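PDB 4EZE: haloacid dehalogenase-like hydrolase from Salmonella enterica subsp. enterica serovar Typhi, which probably hydrolyses O-phosphoserine to serine and phosphate with the help of magnesium, the last step of serine biosynthesis. Local coordinates for residues T118-G124 / R177-S181. Numbering follows the deposited sequence.
Sequences TFIAEEG and RMTLS
Ser181 N donates to Phe119 O at 2.9 Å. A second backbone bond, from Ala121 N to Thr179 O, has the same length. Together they flank Ile120 and Leu180 and make them an antiparallel, non-hydrogen-bonded pair, a single beta bridge. Thr179 O additionally lies 3.2 Å from Ile120 CA, a CA-H...O contact. Beside the bridge, the hydroxyl of Ser181 donates to Thr118 O at the end of helix 115-119, reaching it from above the carbonyl plane (OG to O 2.6 Å).

The tightly packed side, around Ile120 and Met178, is mainly apolar. Met178, buried, contributes most to the packing: its chain, bent at chi2 (-44°), runs past Glu122 in the opposite direction and sets CE 3.3 Å from Gly124 CA. Helix 206-216 backs this side, with Leu212 on Ile120 and Phe208 on Met178. Leu180, only partly buried, brings CD1 obliquely to the Phe119 ring, 3.4 Å from CE2.

On the more open side, where Ala121 and Thr179 are exposed, polar bonds replace packing. The Glu122 carboxylate lies across Thr179: Glu122 OE1 accepts from Thr179 N on its syn side, 2.9 Å between OE1 and N. Thr179 OG1 approaches Glu122 OE2 so closely that the detail of that bond is doubtful.

Thr118 lies beside Asp114, the predicted nucleophile, and Gly124 N is hydrogen-bonded to Asp116 OD1, from a residue that holds the sodium ion; the contact thus joins the two connections between core and helical cap, as expected of a HAD phosphatase whose cap is inserted after the first core strand.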
# COMPACT_ATOMS: atom_id res chain seq x y z
N THR A 118 -2.79 0.51 -5.55
CA THR A 118 -1.92 0.94 -4.47
C THR A 118 -0.92 1.97 -4.99
O THR A 118 -1.12 3.18 -4.83
CB THR A 118 -1.23 -0.24 -3.78
OG1 THR A 118 -2.23 -1.10 -3.22
CG2 THR A 118 -0.33 0.27 -2.64
N PHE A 119 0.15 1.51 -5.63
CA PHE A 119 1.12 2.43 -6.21
C PHE A 119 0.48 3.27 -7.32
O PHE A 119 0.76 4.45 -7.46
CB PHE A 119 2.30 1.66 -6.75
CG PHE A 119 3.50 2.51 -7.02
CD1 PHE A 119 4.45 2.75 -6.02
CD2 PHE A 119 3.73 3.04 -8.29
CE1 PHE A 119 5.57 3.52 -6.27
CE2 PHE A 119 4.86 3.81 -8.56
CZ PHE A 119 5.78 4.06 -7.55
N ILE A 120 -0.41 2.65 -8.10
CA ILE A 120 -1.15 3.38 -9.13
C ILE A 120 -2.61 3.30 -8.78
O ILE A 120 -3.01 2.38 -8.08
CB ILE A 120 -0.90 2.81 -10.55
CG1 ILE A 120 -1.26 1.32 -10.61
CG2 ILE A 120 0.56 2.98 -10.95
CD1 ILE A 120 -1.24 0.77 -12.03
N ALA A 121 -3.42 4.28 -9.19
CA ALA A 121 -4.84 4.23 -8.84
C ALA A 121 -5.58 3.13 -9.59
O ALA A 121 -6.60 2.60 -9.12
CB ALA A 121 -5.51 5.58 -9.07
N GLU A 122 -5.05 2.74 -10.75
CA GLU A 122 -5.83 1.86 -11.63
C GLU A 122 -5.56 0.37 -11.49
O GLU A 122 -4.68 -0.07 -10.74
CB GLU A 122 -5.66 2.29 -13.10
CG GLU A 122 -6.02 3.76 -13.38
CD GLU A 122 -4.85 4.69 -13.20
OE1 GLU A 122 -3.78 4.22 -12.75
OE2 GLU A 122 -5.00 5.90 -13.49
N GLU A 123 -6.35 -0.41 -12.21
CA GLU A 123 -6.14 -1.84 -12.32
C GLU A 123 -5.63 -2.17 -13.73
O GLU A 123 -6.39 -2.24 -14.67
CB GLU A 123 -7.44 -2.60 -12.08
CG GLU A 123 -8.01 -2.50 -10.68
CD GLU A 123 -7.38 -3.48 -9.71
OE1 GLU A 123 -7.46 -4.70 -9.96
OE2 GLU A 123 -6.82 -3.03 -8.69
N GLY A 124 -4.33 -2.40 -13.84
CA GLY A 124 -3.66 -2.60 -15.13
C GLY A 124 -4.37 -3.49 -16.12
O GLY A 124 -4.64 -3.08 -17.25
N ARG A 177 -0.75 5.95 -19.48
CA ARG A 177 -1.86 6.73 -18.93
C ARG A 177 -2.26 6.37 -17.49
O ARG A 177 -3.20 6.93 -16.94
CB ARG A 177 -3.07 6.71 -19.87
CG ARG A 177 -3.75 5.39 -20.02
CD ARG A 177 -5.07 5.58 -20.73
NE ARG A 177 -5.99 4.49 -20.46
CZ ARG A 177 -6.23 3.50 -21.31
NH1 ARG A 177 -5.63 3.48 -22.49
NH2 ARG A 177 -7.08 2.54 -20.98
N MET A 178 -1.55 5.42 -16.89
CA MET A 178 -1.78 5.05 -15.49
C MET A 178 -1.35 6.21 -14.60
O MET A 178 -0.42 6.93 -14.93
CB MET A 178 -0.98 3.80 -15.13
CG MET A 178 -1.45 2.54 -15.81
SD MET A 178 -3.24 2.38 -15.79
CE MET A 178 -3.40 0.61 -15.97
N THR A 179 -2.02 6.39 -13.46
CA THR A 179 -1.68 7.52 -12.60
C THR A 179 -1.12 7.08 -11.26
O THR A 179 -1.70 6.23 -10.57
CB THR A 179 -2.88 8.45 -12.38
OG1 THR A 179 -4.05 7.66 -12.14
CG2 THR A 179 -3.12 9.31 -13.63
N LEU A 180 0.02 7.66 -10.92
CA LEU A 180 0.61 7.54 -9.60
C LEU A 180 -0.43 7.87 -8.55
O LEU A 180 -1.18 8.83 -8.72
CB LEU A 180 1.72 8.56 -9.48
CG LEU A 180 2.78 8.03 -8.55
CD1 LEU A 180 2.87 6.56 -8.88
CD2 LEU A 180 4.11 8.72 -8.78
N SER A 181 -0.48 7.09 -7.47
CA SER A 181 -1.37 7.39 -6.34
C SER A 181 -0.80 8.61 -5.65
O SER A 181 0.43 8.76 -5.59
CB SER A 181 -1.44 6.23 -5.34
OG SER A 181 -2.33 5.22 -5.78